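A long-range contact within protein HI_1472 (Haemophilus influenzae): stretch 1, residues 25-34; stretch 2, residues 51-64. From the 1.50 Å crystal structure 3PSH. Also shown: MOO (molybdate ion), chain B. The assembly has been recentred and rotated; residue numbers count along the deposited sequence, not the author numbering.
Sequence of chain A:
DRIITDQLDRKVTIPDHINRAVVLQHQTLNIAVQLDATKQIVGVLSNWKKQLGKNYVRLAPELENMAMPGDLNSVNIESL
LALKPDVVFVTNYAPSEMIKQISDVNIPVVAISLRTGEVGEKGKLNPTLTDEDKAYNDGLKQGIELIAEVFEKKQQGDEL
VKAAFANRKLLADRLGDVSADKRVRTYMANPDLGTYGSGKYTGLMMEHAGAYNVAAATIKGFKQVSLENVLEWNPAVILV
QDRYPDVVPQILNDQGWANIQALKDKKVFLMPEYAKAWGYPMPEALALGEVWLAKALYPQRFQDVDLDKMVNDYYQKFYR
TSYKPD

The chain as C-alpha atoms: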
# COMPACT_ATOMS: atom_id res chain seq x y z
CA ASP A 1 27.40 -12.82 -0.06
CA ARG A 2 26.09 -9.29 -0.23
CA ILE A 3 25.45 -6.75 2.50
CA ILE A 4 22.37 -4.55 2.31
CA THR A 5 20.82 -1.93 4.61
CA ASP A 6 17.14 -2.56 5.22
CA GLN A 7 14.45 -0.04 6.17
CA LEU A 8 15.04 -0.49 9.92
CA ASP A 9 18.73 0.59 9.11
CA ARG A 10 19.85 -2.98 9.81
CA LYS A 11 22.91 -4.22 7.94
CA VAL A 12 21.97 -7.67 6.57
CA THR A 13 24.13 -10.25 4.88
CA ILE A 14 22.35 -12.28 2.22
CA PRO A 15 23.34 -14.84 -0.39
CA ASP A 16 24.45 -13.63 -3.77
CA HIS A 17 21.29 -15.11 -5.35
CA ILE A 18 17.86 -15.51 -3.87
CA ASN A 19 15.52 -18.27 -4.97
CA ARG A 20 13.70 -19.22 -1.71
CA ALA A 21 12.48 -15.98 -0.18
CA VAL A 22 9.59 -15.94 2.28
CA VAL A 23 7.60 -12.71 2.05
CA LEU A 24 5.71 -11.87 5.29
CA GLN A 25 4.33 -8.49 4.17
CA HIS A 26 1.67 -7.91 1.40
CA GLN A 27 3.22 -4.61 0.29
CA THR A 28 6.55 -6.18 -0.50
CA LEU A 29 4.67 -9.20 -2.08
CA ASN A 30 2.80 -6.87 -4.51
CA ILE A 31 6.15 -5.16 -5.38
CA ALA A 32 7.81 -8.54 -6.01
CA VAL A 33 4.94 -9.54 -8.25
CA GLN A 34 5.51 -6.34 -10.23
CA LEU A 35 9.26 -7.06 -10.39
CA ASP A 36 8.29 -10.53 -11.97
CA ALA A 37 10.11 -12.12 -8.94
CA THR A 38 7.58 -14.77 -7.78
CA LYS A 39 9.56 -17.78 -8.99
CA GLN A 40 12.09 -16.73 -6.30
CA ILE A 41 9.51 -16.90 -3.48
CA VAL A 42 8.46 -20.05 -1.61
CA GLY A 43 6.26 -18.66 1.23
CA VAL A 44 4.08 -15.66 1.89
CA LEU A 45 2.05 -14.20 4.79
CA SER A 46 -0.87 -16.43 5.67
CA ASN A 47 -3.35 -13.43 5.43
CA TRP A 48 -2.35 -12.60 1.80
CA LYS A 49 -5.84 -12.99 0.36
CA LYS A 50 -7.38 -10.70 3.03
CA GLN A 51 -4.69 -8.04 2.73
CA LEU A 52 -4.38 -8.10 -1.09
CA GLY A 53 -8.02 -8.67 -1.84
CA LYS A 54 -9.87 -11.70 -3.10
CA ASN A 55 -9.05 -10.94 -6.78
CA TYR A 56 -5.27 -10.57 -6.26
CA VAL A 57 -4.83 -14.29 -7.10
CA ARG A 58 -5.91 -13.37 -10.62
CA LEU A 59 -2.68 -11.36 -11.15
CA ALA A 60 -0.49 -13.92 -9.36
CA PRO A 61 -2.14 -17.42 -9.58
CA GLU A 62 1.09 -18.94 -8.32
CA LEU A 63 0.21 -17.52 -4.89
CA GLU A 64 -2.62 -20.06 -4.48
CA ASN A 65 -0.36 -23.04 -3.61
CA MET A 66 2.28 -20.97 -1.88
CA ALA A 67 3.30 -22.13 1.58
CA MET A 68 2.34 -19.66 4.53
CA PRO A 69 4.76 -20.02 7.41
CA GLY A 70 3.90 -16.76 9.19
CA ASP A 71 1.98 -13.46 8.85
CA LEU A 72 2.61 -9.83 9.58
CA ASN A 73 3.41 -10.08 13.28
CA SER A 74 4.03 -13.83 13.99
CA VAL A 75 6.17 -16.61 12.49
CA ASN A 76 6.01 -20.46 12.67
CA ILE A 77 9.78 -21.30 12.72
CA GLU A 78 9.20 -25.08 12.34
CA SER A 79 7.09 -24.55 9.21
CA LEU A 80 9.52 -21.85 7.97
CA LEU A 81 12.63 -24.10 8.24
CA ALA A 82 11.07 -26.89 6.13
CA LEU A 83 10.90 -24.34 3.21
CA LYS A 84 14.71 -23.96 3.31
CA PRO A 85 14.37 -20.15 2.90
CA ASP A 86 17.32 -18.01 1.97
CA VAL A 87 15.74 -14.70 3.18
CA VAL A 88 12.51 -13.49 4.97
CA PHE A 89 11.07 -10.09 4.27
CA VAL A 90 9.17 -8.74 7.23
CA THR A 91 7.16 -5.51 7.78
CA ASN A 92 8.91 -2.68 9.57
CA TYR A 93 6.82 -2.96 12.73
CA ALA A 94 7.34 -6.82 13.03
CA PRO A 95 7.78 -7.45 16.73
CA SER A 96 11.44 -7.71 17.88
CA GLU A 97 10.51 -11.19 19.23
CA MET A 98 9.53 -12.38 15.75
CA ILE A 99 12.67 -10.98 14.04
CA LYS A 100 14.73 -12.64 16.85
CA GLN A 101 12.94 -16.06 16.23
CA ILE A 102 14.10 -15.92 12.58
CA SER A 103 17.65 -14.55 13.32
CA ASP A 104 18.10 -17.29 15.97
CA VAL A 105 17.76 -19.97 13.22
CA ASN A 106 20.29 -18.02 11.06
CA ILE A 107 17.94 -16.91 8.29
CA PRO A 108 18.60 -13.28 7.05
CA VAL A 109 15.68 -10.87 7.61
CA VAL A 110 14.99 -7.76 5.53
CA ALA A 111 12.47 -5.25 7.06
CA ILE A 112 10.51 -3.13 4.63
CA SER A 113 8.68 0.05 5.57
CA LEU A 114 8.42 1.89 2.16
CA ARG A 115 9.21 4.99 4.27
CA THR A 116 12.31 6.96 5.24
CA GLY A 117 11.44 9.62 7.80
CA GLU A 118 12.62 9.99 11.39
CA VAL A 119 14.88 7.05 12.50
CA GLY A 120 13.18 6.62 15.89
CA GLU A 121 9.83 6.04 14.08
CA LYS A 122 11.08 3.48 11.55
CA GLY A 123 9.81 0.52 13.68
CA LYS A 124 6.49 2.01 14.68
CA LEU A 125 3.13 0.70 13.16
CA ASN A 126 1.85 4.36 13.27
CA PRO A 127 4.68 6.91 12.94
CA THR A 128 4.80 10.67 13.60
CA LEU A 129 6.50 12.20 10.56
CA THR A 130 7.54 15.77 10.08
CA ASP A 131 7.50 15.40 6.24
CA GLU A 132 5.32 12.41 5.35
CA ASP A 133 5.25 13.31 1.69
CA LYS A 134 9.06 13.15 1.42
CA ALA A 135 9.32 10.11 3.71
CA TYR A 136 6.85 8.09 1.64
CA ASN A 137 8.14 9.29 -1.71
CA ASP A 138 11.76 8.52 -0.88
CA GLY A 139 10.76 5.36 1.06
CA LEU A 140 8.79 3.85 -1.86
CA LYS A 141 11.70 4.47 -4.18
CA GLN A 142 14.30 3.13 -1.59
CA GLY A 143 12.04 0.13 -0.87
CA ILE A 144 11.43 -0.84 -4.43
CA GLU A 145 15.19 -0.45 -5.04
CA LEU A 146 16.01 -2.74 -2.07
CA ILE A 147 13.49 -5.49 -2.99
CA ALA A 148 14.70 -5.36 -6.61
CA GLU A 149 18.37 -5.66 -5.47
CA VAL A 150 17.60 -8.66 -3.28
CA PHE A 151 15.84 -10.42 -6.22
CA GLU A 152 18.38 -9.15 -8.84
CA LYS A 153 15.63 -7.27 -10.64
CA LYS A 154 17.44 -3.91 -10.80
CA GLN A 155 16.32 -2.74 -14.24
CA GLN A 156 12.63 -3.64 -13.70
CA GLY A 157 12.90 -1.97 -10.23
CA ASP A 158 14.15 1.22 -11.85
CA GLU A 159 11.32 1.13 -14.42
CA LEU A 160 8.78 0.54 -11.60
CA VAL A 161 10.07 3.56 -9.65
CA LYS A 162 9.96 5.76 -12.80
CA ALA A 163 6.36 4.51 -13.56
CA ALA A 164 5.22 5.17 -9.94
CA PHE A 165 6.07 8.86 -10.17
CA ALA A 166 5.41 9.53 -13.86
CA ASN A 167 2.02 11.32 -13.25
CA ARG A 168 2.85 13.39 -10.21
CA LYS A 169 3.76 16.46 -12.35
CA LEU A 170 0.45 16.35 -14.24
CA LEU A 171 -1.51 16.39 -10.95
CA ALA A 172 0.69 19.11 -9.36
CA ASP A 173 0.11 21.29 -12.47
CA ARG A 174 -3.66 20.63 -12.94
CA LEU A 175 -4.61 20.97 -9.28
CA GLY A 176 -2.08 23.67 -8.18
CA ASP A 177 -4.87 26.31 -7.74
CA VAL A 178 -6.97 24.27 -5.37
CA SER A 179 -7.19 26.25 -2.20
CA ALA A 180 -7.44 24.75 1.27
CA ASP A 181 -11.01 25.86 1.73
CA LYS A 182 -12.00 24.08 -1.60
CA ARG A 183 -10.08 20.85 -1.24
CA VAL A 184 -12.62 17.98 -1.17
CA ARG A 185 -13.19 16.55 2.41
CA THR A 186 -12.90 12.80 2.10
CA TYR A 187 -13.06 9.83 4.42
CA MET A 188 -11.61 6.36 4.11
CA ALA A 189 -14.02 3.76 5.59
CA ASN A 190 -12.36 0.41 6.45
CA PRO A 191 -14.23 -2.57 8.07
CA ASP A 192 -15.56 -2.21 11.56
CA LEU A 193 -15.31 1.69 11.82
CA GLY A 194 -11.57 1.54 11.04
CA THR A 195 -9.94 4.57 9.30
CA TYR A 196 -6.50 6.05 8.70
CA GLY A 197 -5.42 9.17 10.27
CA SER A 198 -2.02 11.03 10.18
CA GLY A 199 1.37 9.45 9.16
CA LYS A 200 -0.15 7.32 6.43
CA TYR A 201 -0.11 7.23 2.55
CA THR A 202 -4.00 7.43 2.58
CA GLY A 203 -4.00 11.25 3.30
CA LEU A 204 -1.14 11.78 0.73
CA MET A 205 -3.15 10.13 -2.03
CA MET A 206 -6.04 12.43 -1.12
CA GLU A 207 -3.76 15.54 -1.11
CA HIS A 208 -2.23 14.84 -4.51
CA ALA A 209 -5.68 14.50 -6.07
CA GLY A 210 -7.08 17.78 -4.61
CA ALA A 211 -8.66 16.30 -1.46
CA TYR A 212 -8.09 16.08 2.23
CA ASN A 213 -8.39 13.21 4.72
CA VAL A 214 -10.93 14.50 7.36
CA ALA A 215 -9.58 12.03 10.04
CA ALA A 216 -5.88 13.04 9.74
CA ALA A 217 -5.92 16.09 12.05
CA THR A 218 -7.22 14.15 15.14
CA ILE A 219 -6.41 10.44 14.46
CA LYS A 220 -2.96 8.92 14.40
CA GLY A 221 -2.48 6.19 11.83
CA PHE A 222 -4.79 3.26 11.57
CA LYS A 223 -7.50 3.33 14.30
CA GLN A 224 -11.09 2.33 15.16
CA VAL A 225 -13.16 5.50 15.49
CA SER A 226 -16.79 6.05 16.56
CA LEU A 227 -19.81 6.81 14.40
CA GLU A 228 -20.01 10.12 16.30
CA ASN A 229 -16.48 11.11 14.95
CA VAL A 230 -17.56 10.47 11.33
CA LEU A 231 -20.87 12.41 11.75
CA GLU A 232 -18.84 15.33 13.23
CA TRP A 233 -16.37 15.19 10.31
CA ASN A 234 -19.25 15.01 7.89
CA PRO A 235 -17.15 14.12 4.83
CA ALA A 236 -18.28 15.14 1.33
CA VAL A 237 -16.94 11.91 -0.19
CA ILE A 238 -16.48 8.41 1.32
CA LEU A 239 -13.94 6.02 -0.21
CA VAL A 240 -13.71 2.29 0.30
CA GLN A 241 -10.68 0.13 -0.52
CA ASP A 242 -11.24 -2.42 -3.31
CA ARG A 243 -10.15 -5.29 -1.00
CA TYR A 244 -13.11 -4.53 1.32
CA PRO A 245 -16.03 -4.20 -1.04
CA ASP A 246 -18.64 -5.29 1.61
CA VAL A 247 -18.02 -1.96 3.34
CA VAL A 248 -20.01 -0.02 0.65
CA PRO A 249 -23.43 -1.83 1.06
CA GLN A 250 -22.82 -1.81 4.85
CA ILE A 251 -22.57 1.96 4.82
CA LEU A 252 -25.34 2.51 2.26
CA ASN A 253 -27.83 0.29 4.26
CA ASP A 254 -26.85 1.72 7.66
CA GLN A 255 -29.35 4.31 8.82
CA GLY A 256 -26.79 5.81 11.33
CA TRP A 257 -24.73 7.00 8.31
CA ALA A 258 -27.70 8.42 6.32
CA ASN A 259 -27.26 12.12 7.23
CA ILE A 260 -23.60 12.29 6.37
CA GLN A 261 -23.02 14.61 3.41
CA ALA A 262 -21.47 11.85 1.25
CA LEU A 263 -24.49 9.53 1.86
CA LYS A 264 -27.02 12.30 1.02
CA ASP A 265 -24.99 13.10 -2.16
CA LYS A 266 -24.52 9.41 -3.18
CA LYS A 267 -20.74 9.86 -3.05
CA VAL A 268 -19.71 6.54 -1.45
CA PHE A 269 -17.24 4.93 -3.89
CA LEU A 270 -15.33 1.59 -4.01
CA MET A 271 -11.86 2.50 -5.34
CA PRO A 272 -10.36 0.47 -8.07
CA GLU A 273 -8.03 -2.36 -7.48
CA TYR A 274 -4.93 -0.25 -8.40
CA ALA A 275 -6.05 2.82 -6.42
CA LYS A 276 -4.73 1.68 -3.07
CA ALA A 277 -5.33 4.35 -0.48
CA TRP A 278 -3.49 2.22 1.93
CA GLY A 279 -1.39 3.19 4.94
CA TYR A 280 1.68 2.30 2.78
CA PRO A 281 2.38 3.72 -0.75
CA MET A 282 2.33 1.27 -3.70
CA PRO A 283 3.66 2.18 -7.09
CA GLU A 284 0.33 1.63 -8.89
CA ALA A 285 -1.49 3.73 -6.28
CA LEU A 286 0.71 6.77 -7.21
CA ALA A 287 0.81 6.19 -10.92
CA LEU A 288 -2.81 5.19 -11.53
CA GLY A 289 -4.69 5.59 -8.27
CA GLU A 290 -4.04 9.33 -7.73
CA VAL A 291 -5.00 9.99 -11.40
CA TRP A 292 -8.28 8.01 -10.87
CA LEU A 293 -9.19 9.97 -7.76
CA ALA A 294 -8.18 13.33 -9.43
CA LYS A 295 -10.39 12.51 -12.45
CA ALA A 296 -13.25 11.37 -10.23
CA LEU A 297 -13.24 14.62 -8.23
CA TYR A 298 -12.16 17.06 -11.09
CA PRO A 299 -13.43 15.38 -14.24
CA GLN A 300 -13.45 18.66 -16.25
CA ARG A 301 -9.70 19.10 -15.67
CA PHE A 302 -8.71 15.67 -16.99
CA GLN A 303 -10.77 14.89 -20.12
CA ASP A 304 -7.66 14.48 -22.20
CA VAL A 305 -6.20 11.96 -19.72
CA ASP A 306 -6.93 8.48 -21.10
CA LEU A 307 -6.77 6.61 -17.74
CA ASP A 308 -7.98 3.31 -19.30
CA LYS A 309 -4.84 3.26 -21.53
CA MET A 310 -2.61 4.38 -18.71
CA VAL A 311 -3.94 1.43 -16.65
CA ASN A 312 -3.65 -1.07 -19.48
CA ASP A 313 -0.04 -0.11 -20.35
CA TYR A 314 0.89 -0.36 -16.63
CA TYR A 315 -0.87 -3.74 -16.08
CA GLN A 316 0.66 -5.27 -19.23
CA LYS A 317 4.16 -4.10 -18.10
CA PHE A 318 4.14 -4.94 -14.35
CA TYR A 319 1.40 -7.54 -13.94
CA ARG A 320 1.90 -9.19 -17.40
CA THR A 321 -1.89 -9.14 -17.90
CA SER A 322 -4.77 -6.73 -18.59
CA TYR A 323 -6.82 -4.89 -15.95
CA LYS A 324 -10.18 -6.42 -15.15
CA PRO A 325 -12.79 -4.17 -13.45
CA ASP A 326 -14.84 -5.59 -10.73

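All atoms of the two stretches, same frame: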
# COMPACT_ATOMS: atom_id res chain seq x y z
N GLN A 25 4.90 -9.85 4.25
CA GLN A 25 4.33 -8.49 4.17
C GLN A 25 3.69 -8.41 2.79
O GLN A 25 4.37 -8.72 1.77
CB GLN A 25 5.46 -7.46 4.31
CG GLN A 25 4.85 -6.01 4.55
CD GLN A 25 5.68 -4.90 4.04
OE1 GLN A 25 6.01 -3.96 4.83
NE2 GLN A 25 6.11 -4.96 2.79
N HIS A 26 2.38 -8.04 2.65
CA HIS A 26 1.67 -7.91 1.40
C HIS A 26 2.19 -6.79 0.48
O HIS A 26 2.21 -6.93 -0.72
CB HIS A 26 0.15 -7.71 1.62
CG HIS A 26 -0.20 -6.62 2.61
ND1 HIS A 26 0.17 -6.67 3.94
CD2 HIS A 26 -0.94 -5.49 2.48
CE1 HIS A 26 -0.31 -5.62 4.59
NE2 HIS A 26 -0.91 -4.85 3.70
N GLN A 27 2.71 -5.74 1.10
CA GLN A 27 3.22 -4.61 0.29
C GLN A 27 4.44 -5.06 -0.50
O GLN A 27 4.55 -4.85 -1.72
CB GLN A 27 3.58 -3.38 1.09
CG GLN A 27 2.21 -2.88 1.70
CD GLN A 27 2.02 -3.28 3.12
OE1 GLN A 27 2.54 -4.28 3.61
NE2 GLN A 27 1.19 -2.46 3.82
N THR A 28 5.37 -5.68 0.23
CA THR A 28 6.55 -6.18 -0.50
C THR A 28 6.11 -7.29 -1.51
O THR A 28 6.65 -7.35 -2.61
CB THR A 28 7.50 -6.82 0.48
OG1 THR A 28 8.14 -5.81 1.28
CG2 THR A 28 8.56 -7.65 -0.26
N LEU A 29 5.13 -8.17 -1.18
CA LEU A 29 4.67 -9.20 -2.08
C LEU A 29 4.21 -8.55 -3.39
O LEU A 29 4.55 -9.03 -4.44
CB LEU A 29 3.57 -10.08 -1.40
CG LEU A 29 3.05 -11.27 -2.22
CD1 LEU A 29 4.27 -12.09 -2.83
CD2 LEU A 29 2.25 -12.11 -1.23
N ASN A 30 3.39 -7.48 -3.31
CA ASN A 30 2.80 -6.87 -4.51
C ASN A 30 3.98 -6.27 -5.32
O ASN A 30 3.98 -6.37 -6.51
CB ASN A 30 1.79 -5.80 -4.02
CG ASN A 30 1.17 -5.03 -5.18
OD1 ASN A 30 0.93 -5.61 -6.27
ND2 ASN A 30 0.88 -3.76 -4.93
N ILE A 31 4.92 -5.63 -4.64
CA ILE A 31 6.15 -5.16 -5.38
C ILE A 31 6.85 -6.30 -6.11
O ILE A 31 7.20 -6.15 -7.30
CB ILE A 31 7.07 -4.28 -4.47
CG1 ILE A 31 6.34 -2.96 -4.04
CG2 ILE A 31 8.52 -4.10 -5.16
CD1 ILE A 31 6.96 -2.27 -2.89
N ALA A 32 7.09 -7.40 -5.40
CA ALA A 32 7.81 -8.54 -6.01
C ALA A 32 7.06 -9.08 -7.19
O ALA A 32 7.71 -9.49 -8.20
CB ALA A 32 8.02 -9.71 -5.01
N VAL A 33 5.71 -9.07 -7.12
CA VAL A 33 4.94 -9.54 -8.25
C VAL A 33 5.24 -8.60 -9.43
O VAL A 33 5.37 -9.01 -10.61
CB VAL A 33 3.40 -9.59 -7.89
CG1 VAL A 33 2.54 -9.71 -9.18
CG2 VAL A 33 3.13 -10.71 -6.89
N GLN A 34 5.32 -7.31 -9.13
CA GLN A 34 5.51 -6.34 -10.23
C GLN A 34 6.94 -6.28 -10.75
O GLN A 34 7.28 -5.58 -11.70
CB GLN A 34 5.02 -4.92 -9.87
CG GLN A 34 3.49 -4.95 -9.57
CD GLN A 34 3.02 -3.56 -9.11
OE1 GLN A 34 3.10 -2.59 -9.90
NE2 GLN A 34 2.62 -3.44 -7.82
N GLN A 51 -5.39 -9.31 2.83
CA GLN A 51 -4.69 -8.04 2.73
C GLN A 51 -4.53 -7.53 1.31
O GLN A 51 -4.45 -6.29 1.08
CB GLN A 51 -3.28 -8.24 3.39
CG GLN A 51 -3.36 -8.37 4.92
CD GLN A 51 -4.00 -7.16 5.63
OE1 GLN A 51 -3.84 -6.03 5.24
NE2 GLN A 51 -4.80 -7.46 6.69
N LEU A 52 -4.45 -8.47 0.33
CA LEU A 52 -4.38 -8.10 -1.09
C LEU A 52 -5.73 -8.05 -1.81
O LEU A 52 -5.78 -7.53 -2.95
CB LEU A 52 -3.36 -8.98 -1.92
CG LEU A 52 -1.90 -8.83 -1.40
CD1 LEU A 52 -1.00 -9.86 -2.12
CD2 LEU A 52 -1.29 -7.48 -1.89
N GLY A 53 -6.77 -8.56 -1.19
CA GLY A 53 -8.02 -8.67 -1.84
C GLY A 53 -8.30 -10.00 -2.51
O GLY A 53 -7.43 -10.61 -3.08
N LYS A 54 -9.57 -10.38 -2.57
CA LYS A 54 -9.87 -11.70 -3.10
C LYS A 54 -9.49 -11.85 -4.58
O LYS A 54 -9.35 -13.02 -5.07
CB LYS A 54 -11.36 -12.05 -2.85
CG LYS A 54 -12.27 -11.45 -3.95
CD LYS A 54 -13.77 -11.57 -3.58
CE LYS A 54 -14.58 -10.74 -4.55
NZ LYS A 54 -14.41 -11.28 -5.97
N ASN A 55 -9.33 -10.77 -5.36
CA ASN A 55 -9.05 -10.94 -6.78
C ASN A 55 -7.54 -10.90 -7.09
O ASN A 55 -7.15 -11.06 -8.26
CB ASN A 55 -9.77 -9.91 -7.64
CG ASN A 55 -11.30 -10.00 -7.44
OD1 ASN A 55 -11.86 -11.09 -7.55
ND2 ASN A 55 -11.96 -8.87 -7.20
N TYR A 56 -6.74 -10.66 -6.03
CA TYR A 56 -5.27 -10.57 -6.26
C TYR A 56 -4.71 -11.82 -6.97
O TYR A 56 -3.81 -11.75 -7.80
CB TYR A 56 -4.48 -10.37 -4.96
CG TYR A 56 -3.11 -9.85 -5.34
CD1 TYR A 56 -2.97 -8.46 -5.60
CD2 TYR A 56 -1.97 -10.66 -5.35
CE1 TYR A 56 -1.74 -7.85 -5.99
CE2 TYR A 56 -0.78 -10.13 -5.74
CZ TYR A 56 -0.61 -8.72 -6.03
OH TYR A 56 0.65 -8.30 -6.34
N VAL A 57 -5.30 -12.97 -6.63
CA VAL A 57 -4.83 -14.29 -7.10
C VAL A 57 -4.98 -14.29 -8.64
O VAL A 57 -4.26 -15.02 -9.36
CB VAL A 57 -5.65 -15.41 -6.36
CG1 VAL A 57 -7.09 -15.42 -6.93
CG2 VAL A 57 -4.98 -16.81 -6.45
N ARG A 58 -5.84 -13.44 -9.20
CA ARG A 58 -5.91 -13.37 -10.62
C ARG A 58 -4.59 -12.92 -11.29
O ARG A 58 -4.26 -13.30 -12.45
CB ARG A 58 -7.05 -12.49 -11.13
CG ARG A 58 -7.19 -12.56 -12.67
CD ARG A 58 -8.31 -11.66 -13.18
NE ARG A 58 -7.82 -10.27 -13.13
CZ ARG A 58 -7.14 -9.72 -14.14
NH1 ARG A 58 -6.84 -10.43 -15.23
NH2 ARG A 58 -6.70 -8.51 -14.06
N LEU A 59 -3.88 -12.01 -10.63
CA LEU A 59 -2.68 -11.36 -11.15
C LEU A 59 -1.47 -12.26 -10.82
O LEU A 59 -0.42 -12.18 -11.47
CB LEU A 59 -2.48 -10.02 -10.43
CG LEU A 59 -3.69 -9.00 -10.59
CD1 LEU A 59 -3.52 -7.76 -9.57
CD2 LEU A 59 -3.95 -8.52 -12.00
N ALA A 60 -1.59 -13.04 -9.77
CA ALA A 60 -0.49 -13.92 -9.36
C ALA A 60 -1.02 -15.32 -8.97
O ALA A 60 -1.10 -15.60 -7.74
CB ALA A 60 0.32 -13.22 -8.26
N PRO A 61 -1.48 -16.14 -9.99
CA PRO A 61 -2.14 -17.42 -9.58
C PRO A 61 -1.21 -18.31 -8.82
O PRO A 61 -1.65 -19.21 -8.09
CB PRO A 61 -2.44 -18.12 -10.91
CG PRO A 61 -2.21 -17.19 -11.98
CD PRO A 61 -1.82 -15.83 -11.40
N GLU A 62 0.08 -18.11 -9.03
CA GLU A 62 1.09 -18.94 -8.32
C GLU A 62 1.06 -18.77 -6.78
O GLU A 62 1.58 -19.63 -6.02
CB GLU A 62 2.51 -18.76 -8.94
CG GLU A 62 3.09 -17.34 -8.77
CD GLU A 62 2.58 -16.24 -9.80
OE1 GLU A 62 1.54 -16.45 -10.47
OE2 GLU A 62 3.23 -15.15 -9.89
N LEU A 63 0.35 -17.71 -6.32
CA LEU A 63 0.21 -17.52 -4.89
C LEU A 63 -0.70 -18.58 -4.21
O LEU A 63 -0.60 -18.80 -3.03
CB LEU A 63 -0.25 -16.08 -4.54
CG LEU A 63 0.63 -14.94 -5.02
CD1 LEU A 63 0.01 -13.61 -4.43
CD2 LEU A 63 2.07 -15.15 -4.53
N GLU A 64 -1.57 -19.18 -4.98
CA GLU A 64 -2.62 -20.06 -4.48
C GLU A 64 -2.08 -21.29 -3.75
O GLU A 64 -2.65 -21.70 -2.74
CB GLU A 64 -3.48 -20.48 -5.64
CG GLU A 64 -4.80 -21.19 -5.22
CD GLU A 64 -5.72 -20.29 -4.40
OE1 GLU A 64 -6.34 -19.35 -4.93
OE2 GLU A 64 -5.84 -20.55 -3.23
MO MOO B . -1.90 -1.09 4.67
O1 MOO B . -3.27 -0.08 4.70
O2 MOO B . -1.19 -1.23 6.23
O3 MOO B . -0.73 -0.43 3.63
O4 MOO B . -2.39 -2.53 3.92

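The contact packs one face of a helix, built from H26, L29, N30 and V33, against a largely irregular stretch that runs alongside it; about 440 Å² is buried, both sides summed. The spacing is the first rule: residues three or four apart share a helix face, and H26, L29 and V33 all direct CA-to-CB toward the partner, while I31 points away.

Apolar packing links the middle of the contact. L52 starts sideways, but its m,t rotamer brings the branched end to the helix, where CD2 lies 3.8 Å from CB of H26 and 4.1 Å from CB of N30, and CD1 lies 4.1 Å from CD2 of L29. L29 also reaches L63, CD1 to CD2 at 4.1 Å, so one leucine meets two from separate parts of the other stretch. Farther along, CG2 of V33 sits 4.0 Å from CB of A60 and 4.1 Å from CE2 of Y56. A60 directs its methyl toward V33, and the CA atoms of V33 and A60 are 7.1 Å apart.

A single hydrogen bond crosses the interface: Y56 OH donates to N30 OD1 at 2.7 Å. A tyrosine fits because its ring spans the gap beside V33 and delivers a hydroxyl to a buried amide oxygen. N30 OD1 also accepts a weak bond from Q34 NE2 at 3.2 Å, within the same stretch.

At the other end, the H26 ring serves two partners. Q51 CB lies over the H26 ring face, 3.7 Å from the centroid, a CH-pi contact, while at the ring edge H26 NE2 donates to molybdate O4 at 2.8 Å. Q27 NE2 donates to molybdate O3, also at 2.8 Å.

G53 ends the L52 helix with positive phi, where a CB would jam against the preceding carbonyl. The turn from G53 to Y56 then returns the chain to the interface.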